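Local coordinates for chloramphenicol acetyltransferase (Aliivibrio fischeri, PDB 6PXA), which probably transfers an acetyl group from acetyl-CoA to chloramphenicol, and binds taurocholic acid in this crystal form, at residues 4-9 with 39-44; 23-28 with 48-53; 159-164 with 172-177; 153-158 with 166-171. One frame throughout, in Å; residues are numbered along the deposited sequence.

Contact 1: residues 4-9 with 39-44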
# COMPACT_ATOMS: atom_id res chain seq x y z
N MET B 4 -22.44 -7.45 6.66
CA MET B 4 -22.25 -6.15 7.26
C MET B 4 -20.76 -5.82 7.35
O MET B 4 -19.90 -6.70 7.31
CB MET B 4 -22.88 -6.08 8.64
CG MET B 4 -22.31 -7.03 9.64
SD MET B 4 -22.95 -6.66 11.29
CE MET B 4 -21.67 -5.57 11.91
N GLU B 5 -20.49 -4.52 7.45
CA GLU B 5 -19.17 -3.96 7.69
C GLU B 5 -19.14 -3.28 9.05
O GLU B 5 -20.18 -3.02 9.67
CB GLU B 5 -18.79 -2.97 6.58
CG GLU B 5 -19.05 -3.51 5.20
CD GLU B 5 -18.20 -2.85 4.13
OE1 GLU B 5 -17.65 -1.75 4.40
OE2 GLU B 5 -18.07 -3.44 3.03
N ALA B 6 -17.93 -2.96 9.50
CA ALA B 6 -17.73 -2.49 10.86
C ALA B 6 -18.18 -1.05 11.06
O ALA B 6 -18.55 -0.67 12.17
CB ALA B 6 -16.26 -2.62 11.26
N PHE B 7 -18.16 -0.25 9.99
CA PHE B 7 -18.47 1.17 10.04
C PHE B 7 -19.53 1.51 9.00
O PHE B 7 -19.52 0.96 7.90
CB PHE B 7 -17.21 2.01 9.78
CG PHE B 7 -16.13 1.83 10.80
CD1 PHE B 7 -15.23 0.79 10.70
CD2 PHE B 7 -16.00 2.72 11.85
CE1 PHE B 7 -14.23 0.64 11.63
CE2 PHE B 7 -15.01 2.57 12.77
CZ PHE B 7 -14.13 1.52 12.66
N ASN B 8 -20.43 2.44 9.35
CA ASN B 8 -21.49 2.87 8.45
C ASN B 8 -21.12 4.10 7.64
O ASN B 8 -21.68 4.30 6.55
CB ASN B 8 -22.78 3.15 9.24
CG ASN B 8 -23.49 1.88 9.67
OD1 ASN B 8 -23.18 0.78 9.20
ND2 ASN B 8 -24.47 2.03 10.55
N SER B 9 -20.21 4.93 8.12
CA SER B 9 -19.68 6.00 7.28
C SER B 9 -18.31 6.37 7.82
O SER B 9 -17.95 5.99 8.93
CB SER B 9 -20.60 7.23 7.24
OG SER B 9 -20.64 7.88 8.50
N SER B 39 -13.38 -1.63 6.11
CA SER B 39 -14.53 -2.52 6.32
C SER B 39 -14.59 -3.21 7.67
O SER B 39 -15.69 -3.48 8.16
CB SER B 39 -14.58 -3.60 5.23
OG SER B 39 -14.78 -3.02 3.95
N LYS B 40 -13.46 -3.53 8.28
CA LYS B 40 -13.47 -4.43 9.42
C LYS B 40 -13.02 -3.72 10.69
O LYS B 40 -12.49 -2.61 10.66
CB LYS B 40 -12.60 -5.65 9.12
CG LYS B 40 -13.19 -6.60 8.07
CD LYS B 40 -12.10 -7.56 7.56
CE LYS B 40 -12.62 -8.53 6.51
NZ LYS B 40 -13.39 -9.65 7.12
N THR B 41 -13.24 -4.38 11.84
CA THR B 41 -12.85 -3.80 13.12
C THR B 41 -11.34 -3.69 13.25
O THR B 41 -10.57 -4.38 12.57
CB THR B 41 -13.33 -4.63 14.31
OG1 THR B 41 -12.63 -5.88 14.31
CG2 THR B 41 -14.84 -4.89 14.28
N PHE B 42 -10.94 -2.84 14.19
CA PHE B 42 -9.53 -2.64 14.51
C PHE B 42 -8.82 -3.97 14.77
O PHE B 42 -7.74 -4.22 14.22
CB PHE B 42 -9.44 -1.72 15.73
CG PHE B 42 -8.03 -1.41 16.16
CD1 PHE B 42 -7.25 -0.54 15.43
CD2 PHE B 42 -7.51 -1.96 17.32
CE1 PHE B 42 -5.96 -0.24 15.83
CE2 PHE B 42 -6.22 -1.66 17.73
CZ PHE B 42 -5.44 -0.81 16.98
N GLU B 43 -9.42 -4.85 15.58
CA GLU B 43 -8.76 -6.11 15.94
C GLU B 43 -8.76 -7.14 14.82
O GLU B 43 -7.96 -8.07 14.86
CB GLU B 43 -9.39 -6.75 17.18
CG GLU B 43 -9.00 -6.03 18.46
CD GLU B 43 -9.38 -6.82 19.71
OE1 GLU B 43 -10.57 -7.10 19.91
OE2 GLU B 43 -8.46 -7.17 20.47
N GLU B 44 -9.62 -7.01 13.81
CA GLU B 44 -9.58 -8.01 12.77
C GLU B 44 -8.85 -7.56 11.52
O GLU B 44 -8.51 -8.41 10.69
CB GLU B 44 -10.99 -8.48 12.41
CG GLU B 44 -11.91 -7.44 11.91
CD GLU B 44 -13.36 -7.87 11.99
OE1 GLU B 44 -14.22 -7.18 11.41
OE2 GLU B 44 -13.64 -8.90 12.64
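Glu5 and Ser39 meet through matching first torsions: each has its gamma atom anti to its own carbonyl carbon and beside its own backbone N (chi1 -47° for Glu5, -63° for Ser39). The Glu5 chain then runs extended, and its carboxylate lies by the serine hydroxyl. Ser39 OG donates to Glu5 OE1 at 3.2 Å, a weak bond. One residue on, the link passes to the backbone, where Ala6 N gives its hydrogen to Ser39 O at 2.7 Å with an N-H...O angle of 165°. This short, fairly straight bond ties the two segments. Ala6 CB, which points toward 39-44, lies 3.3 Å from Ser39 O and also meets the Lys40-Thr41 peptide, 3.5 Å from Lys40 C; it reaches Thr41 CG2 at 4.0 Å. Beside it the Phe7 ring presents an edge, with CE1 3.8 Å from Lys40 O and that oxygen near the ring plane; the ring also packs on Phe36.

Thr41 and Glu44 form a capping box at the start of helix 42-46. Thr41 N donates to Glu44 OE1 at 3.0 Å, meeting the carboxylate from above its plane, while Glu44 N returns a bond to Thr41 OG1 at 3.3 Å. Beyond the pair, the Glu5 carboxylate has a long, weak ion pair with Lys40 of the second subunit.

The contact thus attaches the N-terminal loop to the turn leading into helix 42-46. Its chemistry implies a division of labour: the short main-chain bond does the firm polar work, and the Glu5 carboxylate adds weak polar links at the surface.

Contact 2: residues 23-28 with 48-53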
# COMPACT_ATOMS: atom_id res chain seq x y z
N PRO B 23 -6.18 -10.02 24.99
CA PRO B 23 -5.36 -9.74 26.18
C PRO B 23 -3.98 -9.23 25.83
O PRO B 23 -3.29 -8.69 26.71
CB PRO B 23 -5.31 -11.10 26.90
CG PRO B 23 -5.63 -12.12 25.86
CD PRO B 23 -6.57 -11.44 24.89
N ASN B 24 -3.56 -9.36 24.58
CA ASN B 24 -2.22 -8.94 24.20
C ASN B 24 -2.21 -7.54 23.62
O ASN B 24 -1.15 -7.06 23.20
CB ASN B 24 -1.62 -9.96 23.23
CG ASN B 24 -1.22 -11.24 23.91
OD1 ASN B 24 -0.63 -11.21 24.99
ND2 ASN B 24 -1.60 -12.37 23.33
N ILE B 25 -3.34 -6.84 23.66
CA ILE B 25 -3.42 -5.43 23.27
C ILE B 25 -3.80 -4.60 24.48
O ILE B 25 -4.65 -5.00 25.28
CB ILE B 25 -4.42 -5.18 22.13
CG1 ILE B 25 -4.14 -6.08 20.95
CG2 ILE B 25 -4.28 -3.75 21.64
CD1 ILE B 25 -5.15 -5.91 19.77
N GLU B 26 -3.14 -3.45 24.63
CA GLU B 26 -3.47 -2.46 25.64
C GLU B 26 -3.68 -1.13 24.92
O GLU B 26 -2.78 -0.68 24.20
CB GLU B 26 -2.36 -2.38 26.68
CG GLU B 26 -2.29 -1.07 27.41
CD GLU B 26 -1.06 -0.97 28.29
OE1 GLU B 26 -0.49 -2.03 28.64
OE2 GLU B 26 -0.66 0.16 28.64
N VAL B 27 -4.85 -0.52 25.08
CA VAL B 27 -5.16 0.76 24.45
C VAL B 27 -5.69 1.73 25.50
O VAL B 27 -6.59 1.38 26.27
CB VAL B 27 -6.18 0.62 23.30
CG1 VAL B 27 -6.36 1.95 22.62
CG2 VAL B 27 -5.74 -0.43 22.31
N GLY B 28 -5.17 2.96 25.49
CA GLY B 28 -5.55 3.97 26.46
C GLY B 28 -6.76 4.80 26.06
O GLY B 28 -7.30 4.71 24.94
N ARG B 48 -2.35 -7.22 13.20
CA ARG B 48 -2.18 -8.44 12.43
C ARG B 48 -1.14 -9.36 13.05
O ARG B 48 -0.08 -8.90 13.50
CB ARG B 48 -1.78 -8.14 10.96
CG ARG B 48 -2.74 -7.18 10.30
CD ARG B 48 -2.48 -7.07 8.80
NE ARG B 48 -3.47 -6.23 8.14
CZ ARG B 48 -3.43 -5.94 6.84
NH1 ARG B 48 -2.46 -6.44 6.09
NH2 ARG B 48 -4.37 -5.16 6.31
N TYR B 49 -1.47 -10.65 13.06
CA TYR B 49 -0.61 -11.74 13.49
C TYR B 49 -0.38 -11.72 14.99
O TYR B 49 0.64 -12.20 15.46
CB TYR B 49 0.73 -11.74 12.76
CG TYR B 49 0.58 -11.65 11.25
CD1 TYR B 49 0.17 -12.75 10.50
CD2 TYR B 49 0.84 -10.45 10.57
CE1 TYR B 49 0.04 -12.69 9.12
CE2 TYR B 49 0.71 -10.38 9.15
CZ TYR B 49 0.29 -11.49 8.45
OH TYR B 49 0.15 -11.42 7.06
N LEU B 50 -1.34 -11.19 15.75
CA LEU B 50 -1.28 -11.16 17.22
C LEU B 50 -2.06 -12.34 17.80
O LEU B 50 -3.30 -12.35 17.80
CB LEU B 50 -1.83 -9.84 17.75
CG LEU B 50 -1.53 -9.63 19.23
CD1 LEU B 50 -0.05 -9.78 19.47
CD2 LEU B 50 -1.96 -8.26 19.61
N LEU B 51 -1.33 -13.34 18.32
CA LEU B 51 -1.98 -14.49 18.95
C LEU B 51 -3.00 -14.03 19.99
O LEU B 51 -2.76 -13.11 20.77
CB LEU B 51 -0.93 -15.40 19.62
CG LEU B 51 -0.07 -16.26 18.66
CD1 LEU B 51 0.95 -17.08 19.43
CD2 LEU B 51 -0.96 -17.18 17.83
N GLY B 52 -4.15 -14.67 19.98
CA GLY B 52 -5.21 -14.35 20.91
C GLY B 52 -6.32 -13.54 20.29
O GLY B 52 -7.32 -13.27 20.97
N ASP B 53 -6.19 -13.18 19.02
CA ASP B 53 -7.26 -12.52 18.31
C ASP B 53 -8.32 -13.56 17.99
O ASP B 53 -8.25 -14.71 18.43
CB ASP B 53 -6.72 -11.81 17.07
CG ASP B 53 -6.01 -12.76 16.10
OD1 ASP B 53 -6.01 -14.00 16.32
OD2 ASP B 53 -5.47 -12.25 15.08
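Asn24, just before strand 25-27, meets Leu51 in the type II turn from Leu50 to Asp53, closed by the bond Asp53 N to Leu50 O; the closest CA atoms, those of Asn24 and Gly52, are 7.0 Å apart, so the backbones do not pair as strands. Gly52 has a phi of 103°, where a CB would press on the preceding carbonyl oxygen. Leu51 O, within the turn, accepts from Asn24 ND2 at 2.9 Å with an N-H...O angle of 155°. The acceptor lies in the amide plane of Asn24, but the donor is tilted out of the plane of the peptide carbonyl.

Strand 25-27, outermost within this chain on one parallel face of the left-handed beta-helix, is hydrogen-bonded to strand 71-73, and the loop 49-53 leaves another face after strand 47-48.

Leu50 reaches across to strand 25-27. Its CG, anti to the backbone N (chi1 -168°), lies 4.0 Å from Asn24 CB. Its CD2 meets Ile25 CG1 at 3.4 Å, tighter than ordinary carbon contact. Trp60 of helix 57-60 packs on Asn24 and Leu51. The Leu51 side chain leads away from strand 25-27, touching Phe65 of its own chain and Trp10 of the third subunit, and comes within about 4 Å of a bound taurocholic acid.

Contact 3: residues 159-164 with 172-177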
# COMPACT_ATOMS: atom_id res chain seq x y z
N ALA B 159 10.96 9.50 17.17
CA ALA B 159 11.13 10.42 18.28
C ALA B 159 9.84 11.20 18.55
O ALA B 159 9.07 11.44 17.62
CB ALA B 159 12.27 11.40 18.00
N PRO B 160 9.61 11.60 19.80
CA PRO B 160 8.40 12.37 20.12
C PRO B 160 8.25 13.61 19.25
O PRO B 160 9.21 14.36 19.03
CB PRO B 160 8.61 12.76 21.59
CG PRO B 160 9.59 11.80 22.11
CD PRO B 160 10.46 11.37 20.97
N TYR B 161 7.02 13.84 18.81
CA TYR B 161 6.63 15.02 18.03
C TYR B 161 7.34 15.09 16.68
O TYR B 161 7.41 16.17 16.07
CB TYR B 161 6.85 16.30 18.84
CG TYR B 161 5.87 16.39 19.97
CD1 TYR B 161 4.58 16.88 19.77
CD2 TYR B 161 6.20 15.93 21.23
CE1 TYR B 161 3.67 16.94 20.80
CE2 TYR B 161 5.31 15.97 22.27
CZ TYR B 161 4.05 16.47 22.05
OH TYR B 161 3.18 16.49 23.10
N SER B 162 7.86 13.96 16.22
CA SER B 162 8.35 13.82 14.86
C SER B 162 7.20 13.61 13.87
O SER B 162 6.17 12.99 14.18
CB SER B 162 9.34 12.64 14.77
OG SER B 162 10.59 12.98 15.33
N VAL B 163 7.40 14.09 12.64
CA VAL B 163 6.54 13.76 11.50
C VAL B 163 7.32 12.87 10.55
O VAL B 163 8.39 13.26 10.06
CB VAL B 163 6.05 15.03 10.78
CG1 VAL B 163 5.05 14.68 9.66
CG2 VAL B 163 5.48 16.01 11.77
N VAL B 164 6.78 11.69 10.25
CA VAL B 164 7.53 10.66 9.52
C VAL B 164 6.65 10.14 8.39
O VAL B 164 5.48 9.81 8.60
CB VAL B 164 7.98 9.50 10.44
CG1 VAL B 164 8.98 8.56 9.72
CG2 VAL B 164 8.58 10.05 11.73
N LYS B 172 9.98 16.69 9.62
CA LYS B 172 10.05 17.83 10.53
C LYS B 172 9.70 17.36 11.93
O LYS B 172 9.23 16.24 12.13
CB LYS B 172 9.11 18.96 10.14
CG LYS B 172 7.65 18.56 10.07
CD LYS B 172 6.77 19.79 9.81
CE LYS B 172 6.96 20.81 10.93
NZ LYS B 172 5.86 21.82 10.99
N LYS B 173 9.95 18.24 12.89
CA LYS B 173 9.42 18.13 14.24
C LYS B 173 8.35 19.19 14.42
O LYS B 173 8.49 20.30 13.90
CB LYS B 173 10.54 18.28 15.29
CG LYS B 173 11.59 17.17 15.18
CD LYS B 173 12.43 17.06 16.45
CE LYS B 173 11.86 16.02 17.40
NZ LYS B 173 12.68 15.86 18.64
N ARG B 174 7.24 18.85 15.08
CA ARG B 174 6.10 19.77 15.13
C ARG B 174 6.46 21.06 15.84
O ARG B 174 5.94 22.13 15.48
CB ARG B 174 4.91 19.10 15.82
CG ARG B 174 4.25 17.96 15.02
CD ARG B 174 3.33 17.13 15.91
NE ARG B 174 2.17 17.89 16.39
CZ ARG B 174 1.42 17.55 17.44
NH1 ARG B 174 1.69 16.47 18.16
NH2 ARG B 174 0.40 18.32 17.79
N PHE B 175 7.34 21.00 16.85
CA PHE B 175 7.70 22.17 17.64
C PHE B 175 9.21 22.21 17.88
O PHE B 175 9.92 21.22 17.66
CB PHE B 175 6.96 22.18 18.99
CG PHE B 175 5.49 21.94 18.86
CD1 PHE B 175 4.65 22.94 18.43
CD2 PHE B 175 4.96 20.69 19.14
CE1 PHE B 175 3.29 22.72 18.31
CE2 PHE B 175 3.60 20.45 19.01
CZ PHE B 175 2.76 21.48 18.58
N ASP B 176 9.69 23.36 18.34
CA ASP B 176 11.08 23.51 18.75
C ASP B 176 11.39 22.58 19.92
O ASP B 176 10.51 22.19 20.69
CB ASP B 176 11.36 24.95 19.17
CG ASP B 176 10.65 25.94 18.29
OD1 ASP B 176 9.45 25.70 18.01
OD2 ASP B 176 11.27 26.94 17.88
N GLU B 177 12.68 22.25 20.06
CA GLU B 177 13.11 21.27 21.06
C GLU B 177 12.70 21.69 22.46
O GLU B 177 12.23 20.86 23.26
CB GLU B 177 14.62 21.06 20.99
CG GLU B 177 15.11 20.32 19.76
CD GLU B 177 14.63 18.88 19.70
OE1 GLU B 177 14.38 18.28 20.76
OE2 GLU B 177 14.50 18.34 18.58
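Arg174 runs from just after strand 169-173 past Tyr161 and Val163. Its CB is 3.9 Å from Tyr161 O and stands 3.6 Å above the Phe175 ring, offset toward the rim. CG touches the Val163 CG2 methyl at 4.0 Å, and CD passes Tyr161 CD1 at 4.1 Å. A bend at chi3 (65°) sets NE, which donates to Ala95 O of the second subunit. At the tip, NH1 comes within 3.3 Å of Tyr161 CE1, with the guanidinium and ring planes 34° apart; the approach is oblique, and the strongest polar partner of NH1 is Gly145 O. Phe175 CE2 lies 3.8 Å above the guanidinium plane. The NE bond makes the buried cation a link between subunits, to which NH2 adds weak bonds to Trp97 O and Ile98 O of the second subunit.

Backbone bonds hold the base of this chain: Val163 N to Lys172 O lies in the antiparallel hairpin 162-165/169-173, and Arg174 N to Tyr161 O continues the pairing just beyond the strand ends. The hairpin is entered through the type II turn from Ala159 to Ser162. Strand 162-165 bonds on its other flank to strand 147-148, while the Tyr161 ring packs on Ile180, Leu183 and Leu184 of helix 177-186.

Contact 4: residues 153-158 with 166-171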
# COMPACT_ATOMS: atom_id res chain seq x y z
N VAL B 153 5.91 3.52 6.08
CA VAL B 153 6.34 2.19 6.48
C VAL B 153 7.38 2.39 7.58
O VAL B 153 8.53 2.78 7.32
CB VAL B 153 6.88 1.38 5.31
CG1 VAL B 153 7.32 -0.04 5.79
CG2 VAL B 153 5.82 1.28 4.20
N ILE B 154 6.97 2.17 8.82
CA ILE B 154 7.73 2.56 10.00
C ILE B 154 8.47 1.33 10.51
O ILE B 154 7.84 0.36 10.96
CB ILE B 154 6.82 3.16 11.07
CG1 ILE B 154 6.07 4.35 10.47
CG2 ILE B 154 7.62 3.60 12.28
CD1 ILE B 154 7.02 5.50 10.05
N THR B 155 9.80 1.33 10.37
CA THR B 155 10.60 0.20 10.84
C THR B 155 11.59 0.58 11.93
O THR B 155 12.26 -0.30 12.46
CB THR B 155 11.39 -0.44 9.69
OG1 THR B 155 12.29 0.53 9.15
CG2 THR B 155 10.47 -0.92 8.59
N LYS B 156 11.70 1.86 12.26
CA LYS B 156 12.60 2.37 13.29
C LYS B 156 11.76 3.11 14.32
O LYS B 156 10.63 3.51 14.02
CB LYS B 156 13.64 3.30 12.67
CG LYS B 156 14.32 2.72 11.45
CD LYS B 156 15.46 3.62 11.00
CE LYS B 156 16.30 2.95 9.91
NZ LYS B 156 17.47 3.79 9.54
N ASN B 157 12.32 3.31 15.51
CA ASN B 157 11.67 4.15 16.51
C ASN B 157 11.49 5.59 16.00
O ASN B 157 12.33 6.13 15.28
CB ASN B 157 12.48 4.18 17.82
CG ASN B 157 12.45 2.86 18.53
OD1 ASN B 157 11.52 2.07 18.34
ND2 ASN B 157 13.46 2.60 19.35
N VAL B 158 10.39 6.21 16.42
CA VAL B 158 10.03 7.57 16.02
C VAL B 158 10.11 8.47 17.25
O VAL B 158 9.44 8.21 18.26
CB VAL B 158 8.63 7.60 15.39
CG1 VAL B 158 8.16 9.03 15.10
CG2 VAL B 158 8.63 6.78 14.10
N GLY B 166 6.75 7.83 4.38
CA GLY B 166 7.52 6.96 3.51
C GLY B 166 8.38 5.98 4.27
O GLY B 166 7.99 5.44 5.32
N ASN B 167 9.60 5.80 3.78
CA ASN B 167 10.56 4.83 4.33
C ASN B 167 11.35 5.47 5.49
O ASN B 167 12.53 5.81 5.40
CB ASN B 167 11.46 4.33 3.20
CG ASN B 167 12.47 3.27 3.64
OD1 ASN B 167 12.38 2.70 4.73
ND2 ASN B 167 13.44 2.99 2.77
N ASN B 168 10.64 5.64 6.62
CA ASN B 168 11.20 6.24 7.85
C ASN B 168 11.80 7.62 7.62
O ASN B 168 12.84 7.95 8.20
CB ASN B 168 12.27 5.36 8.50
CG ASN B 168 11.74 4.02 8.89
OD1 ASN B 168 10.92 3.91 9.81
ND2 ASN B 168 12.21 2.98 8.21
N VAL B 169 11.17 8.45 6.78
CA VAL B 169 11.70 9.78 6.51
C VAL B 169 11.08 10.75 7.50
O VAL B 169 9.87 10.98 7.49
CB VAL B 169 11.43 10.23 5.06
CG1 VAL B 169 12.10 11.58 4.85
CG2 VAL B 169 12.00 9.20 4.08
N VAL B 170 11.92 11.30 8.37
CA VAL B 170 11.51 12.34 9.31
C VAL B 170 11.54 13.67 8.56
O VAL B 170 12.61 14.18 8.21
CB VAL B 170 12.44 12.37 10.53
CG1 VAL B 170 11.92 13.35 11.58
CG2 VAL B 170 12.61 10.96 11.10
N VAL B 171 10.37 14.27 8.34
CA VAL B 171 10.32 15.48 7.52
C VAL B 171 10.34 16.76 8.34
O VAL B 171 10.68 17.82 7.79
CB VAL B 171 9.10 15.49 6.57
CG1 VAL B 171 9.07 14.22 5.75
CG2 VAL B 171 7.82 15.65 7.37
O HOH W 1 10.77 5.66 11.53
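Val153 N donates to Gly166 O at 2.9 Å, and the CA atoms of Val153 and Asn167 lie 5.4 Å apart, after which the two backbones are joined by a side chain. Strand 153-154 is, within this chain, the outermost of its parallel sheet in the left-handed beta-helix of hexapeptide repeats, and 166-168 forms the turn of the hairpin 162-165/169-173, with Asn167 at the centre of an inverse gamma turn.

Asn168 carries most of the contact. Its CG is anti to the carbonyl carbon (chi1 -60°), and chi2 (-68°) turns OD1 to the bend at 154-156. OD1 takes two main-chain donors: Thr155 N at 2.9 Å, in the carbonyl plane and on a lone pair, and Lys156 N at 3.3 Å, from 47° above that plane. A water that also donates to Lys156 O lies 2.5 Å from OD1, doubtfully short. ND2 in turn donates to Thr155 OG1 at a short 2.6 Å. With both ends bonded, the amide's rotation is fixed, and it bridges two main-chain N-H groups and the threonine hydroxyl.

On the inner side Ile154 packs against Val164 and Ile148. The Lys156 chain crosses the asparagine at about a right angle, its CG 3.9 Å from Asn168 CG.

Contact 2 is the buried member, contact 3 is partly buried, and contacts 1 and 4 lie at the surface. Contacts 1 and 2 belong to the N-terminal end of the beta-helix and touch where Glu43 OE2 meets Ile25 CD1 at 3.6 Å. Contacts 3 and 4 share strand 169-173 at the other end; their centres are 12 Å apart, and a probable hydrogen bond from Val171 N to Val163 O, 2.8 Å, joins them. Contacts 2 and 3 lie on opposite sides of the chain's centre. Chemistry follows place: apolar crowding and one amide bond in contact 2, strand pairing with an intersubunit cation in contact 3, one firm backbone bond plus methyl packing in contact 1, and an asparagine amide gripping main-chain N-H groups in contact 4.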